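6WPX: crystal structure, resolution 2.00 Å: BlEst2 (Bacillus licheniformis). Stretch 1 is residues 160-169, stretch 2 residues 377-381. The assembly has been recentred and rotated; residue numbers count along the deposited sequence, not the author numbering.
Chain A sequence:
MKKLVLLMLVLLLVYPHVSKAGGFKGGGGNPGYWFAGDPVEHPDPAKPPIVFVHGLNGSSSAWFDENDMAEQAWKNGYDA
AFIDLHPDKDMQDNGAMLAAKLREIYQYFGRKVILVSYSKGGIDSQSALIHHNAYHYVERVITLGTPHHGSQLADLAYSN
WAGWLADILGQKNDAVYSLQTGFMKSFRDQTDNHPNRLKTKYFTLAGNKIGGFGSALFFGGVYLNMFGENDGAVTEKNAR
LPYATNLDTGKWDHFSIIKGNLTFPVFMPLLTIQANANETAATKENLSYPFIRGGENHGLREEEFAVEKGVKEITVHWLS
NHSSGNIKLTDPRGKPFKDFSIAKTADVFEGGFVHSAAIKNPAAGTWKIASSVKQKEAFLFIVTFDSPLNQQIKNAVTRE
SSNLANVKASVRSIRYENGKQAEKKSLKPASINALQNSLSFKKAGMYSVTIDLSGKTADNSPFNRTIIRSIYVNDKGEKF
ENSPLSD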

# COMPACT_ATOMS: atom_id res chain seq x y z
N ASN A 160 1.95 3.71 -15.10
CA ASN A 160 1.45 3.74 -16.47
C ASN A 160 0.46 2.64 -16.81
O ASN A 160 -0.60 2.95 -17.32
CB ASN A 160 2.62 3.74 -17.48
CG ASN A 160 3.32 5.07 -17.51
OD1 ASN A 160 3.99 5.45 -16.55
ND2 ASN A 160 3.15 5.83 -18.58
N TRP A 161 0.79 1.37 -16.54
CA TRP A 161 -0.13 0.28 -16.91
C TRP A 161 -1.47 0.34 -16.19
O TRP A 161 -2.45 -0.11 -16.75
CB TRP A 161 0.50 -1.11 -16.74
CG TRP A 161 1.65 -1.41 -17.67
CD1 TRP A 161 2.92 -1.78 -17.32
CD2 TRP A 161 1.60 -1.45 -19.11
NE1 TRP A 161 3.68 -2.00 -18.45
CE2 TRP A 161 2.89 -1.80 -19.56
CE3 TRP A 161 0.60 -1.17 -20.06
CZ2 TRP A 161 3.21 -1.91 -20.92
CZ3 TRP A 161 0.92 -1.27 -21.41
CH2 TRP A 161 2.21 -1.64 -21.82
N ALA A 162 -1.50 0.91 -14.96
CA ALA A 162 -2.71 1.03 -14.12
C ALA A 162 -3.59 2.22 -14.47
O ALA A 162 -4.64 2.38 -13.86
CB ALA A 162 -2.30 1.11 -12.66
N GLY A 163 -3.16 3.05 -15.43
CA GLY A 163 -3.83 4.28 -15.85
C GLY A 163 -5.31 4.14 -16.16
O GLY A 163 -6.14 4.88 -15.61
N TRP A 164 -5.64 3.19 -17.04
CA TRP A 164 -7.02 2.94 -17.46
C TRP A 164 -7.90 2.48 -16.31
O TRP A 164 -8.98 3.03 -16.13
CB TRP A 164 -7.05 1.96 -18.63
CG TRP A 164 -6.27 2.43 -19.83
CD1 TRP A 164 -6.73 3.19 -20.86
CD2 TRP A 164 -4.88 2.19 -20.09
NE1 TRP A 164 -5.73 3.40 -21.78
CE2 TRP A 164 -4.58 2.81 -21.33
CE3 TRP A 164 -3.85 1.53 -19.40
CZ2 TRP A 164 -3.29 2.79 -21.89
CZ3 TRP A 164 -2.58 1.50 -19.96
CH2 TRP A 164 -2.31 2.11 -21.19
N LEU A 165 -7.42 1.53 -15.49
CA LEU A 165 -8.19 1.05 -14.36
C LEU A 165 -8.35 2.09 -13.25
O LEU A 165 -9.45 2.27 -12.74
CB LEU A 165 -7.62 -0.27 -13.79
CG LEU A 165 -8.39 -0.88 -12.63
CD1 LEU A 165 -9.80 -1.32 -13.06
CD2 LEU A 165 -7.61 -2.04 -12.00
N ALA A 166 -7.24 2.74 -12.86
CA ALA A 166 -7.25 3.76 -11.80
C ALA A 166 -8.24 4.89 -12.11
O ALA A 166 -8.93 5.35 -11.19
CB ALA A 166 -5.86 4.31 -11.58
N ASP A 167 -8.36 5.28 -13.37
CA ASP A 167 -9.27 6.34 -13.80
C ASP A 167 -10.76 6.00 -13.51
O ASP A 167 -11.36 6.68 -12.66
CB ASP A 167 -9.03 6.72 -15.27
CG ASP A 167 -7.77 7.57 -15.50
OD1 ASP A 167 -7.10 7.94 -14.50
OD2 ASP A 167 -7.45 7.85 -16.68
N ILE A 168 -11.32 4.91 -14.10
CA ILE A 168 -12.74 4.57 -13.86
C ILE A 168 -13.01 4.08 -12.42
O ILE A 168 -14.16 4.19 -11.98
CB ILE A 168 -13.39 3.65 -14.90
CG1 ILE A 168 -12.54 2.41 -15.20
CG2 ILE A 168 -13.74 4.45 -16.17
CD1 ILE A 168 -13.21 1.50 -16.13
N LEU A 169 -12.00 3.61 -11.67
CA LEU A 169 -12.25 3.24 -10.27
C LEU A 169 -12.37 4.51 -9.37
O LEU A 169 -12.90 4.43 -8.25
CB LEU A 169 -11.19 2.26 -9.71
CG LEU A 169 -11.19 0.81 -10.24
CD1 LEU A 169 -10.31 -0.10 -9.35
CD2 LEU A 169 -12.59 0.22 -10.32
N GLU A 377 -14.31 -2.75 -20.33
CA GLU A 377 -13.54 -2.86 -19.08
C GLU A 377 -12.18 -2.18 -19.21
O GLU A 377 -11.68 -2.08 -20.29
CB GLU A 377 -13.33 -4.31 -18.66
CG GLU A 377 -12.27 -5.02 -19.48
CD GLU A 377 -11.78 -6.34 -18.95
OE1 GLU A 377 -12.02 -6.62 -17.79
OE2 GLU A 377 -11.13 -7.06 -19.69
N ALA A 378 -11.74 -1.57 -18.11
CA ALA A 378 -10.34 -1.16 -17.98
C ALA A 378 -9.70 -2.31 -17.17
O ALA A 378 -10.36 -2.85 -16.30
CB ALA A 378 -10.16 0.16 -17.30
N PHE A 379 -8.49 -2.69 -17.53
CA PHE A 379 -7.86 -3.79 -16.83
C PHE A 379 -6.44 -3.52 -16.40
O PHE A 379 -5.78 -2.61 -16.90
CB PHE A 379 -7.91 -5.08 -17.69
CG PHE A 379 -6.93 -5.10 -18.85
CD1 PHE A 379 -5.62 -5.57 -18.67
CD2 PHE A 379 -7.29 -4.64 -20.10
CE1 PHE A 379 -4.72 -5.58 -19.72
CE2 PHE A 379 -6.39 -4.67 -21.16
CZ PHE A 379 -5.10 -5.13 -20.96
N LEU A 380 -5.97 -4.33 -15.47
CA LEU A 380 -4.60 -4.35 -14.99
C LEU A 380 -4.31 -5.82 -14.82
O LEU A 380 -4.97 -6.50 -14.05
CB LEU A 380 -4.45 -3.57 -13.67
CG LEU A 380 -3.03 -3.40 -13.12
CD1 LEU A 380 -2.10 -2.74 -14.15
CD2 LEU A 380 -3.04 -2.59 -11.84
N PHE A 381 -3.37 -6.32 -15.61
CA PHE A 381 -2.96 -7.72 -15.66
C PHE A 381 -1.63 -7.84 -14.97
O PHE A 381 -0.68 -7.18 -15.35
CB PHE A 381 -2.85 -8.19 -17.13
CG PHE A 381 -2.22 -9.56 -17.29
CD1 PHE A 381 -2.67 -10.64 -16.53
CD2 PHE A 381 -1.17 -9.76 -18.17
CE1 PHE A 381 -2.07 -11.90 -16.65
CE2 PHE A 381 -0.59 -11.03 -18.32
CZ PHE A 381 -1.05 -12.09 -17.56
O HOH W 1 -5.20 -0.07 -16.29

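Strand 377-381 packs against a turn and the helix that follows it, through apolar contacts and one water. No direct hydrogen bond links the two stretches. Side chains alternate along the strand. Glu 377 points away from the helix, and its carboxylate is hydrogen-bonded elsewhere in the structure. Ala 378 points toward the helix and is the most covered residue of the contact. Ala 378 CB lies 3.3 Å from Trp 164 O, 3.8 Å from Trp 164 CB and 3.5 Å from Ile 168 CD1. The small methyl suits this close approach, where the CA atoms of Ala 378 and Leu 165 are 4.8 Å apart. Trp 164 meets Ala 378 through its backbone O and its CB, while its indole leads away.

The CA-to-CB bond of Phe 379 points away, but its backbone takes part. Water 1 donates to Phe 379 O (2.7 Å) and to Trp 161 O (2.8 Å), and accepts from Leu 165 N (2.9 Å). It thus satisfies backbone groups that do not pair directly across the contact.

Leu 380 points toward the turn again. Leu 380 CD1 lies 4.0 Å from Trp 161 CB, Leu 380 CD2 3.9 Å from Ala 162 CB, and Leu 380 CB 3.9 Å from Leu 165 CD2. Leu 380 is buried, and its apolar side chain meets Trp 161, Ala 162 and Leu 165. Phe 381 is out of reach.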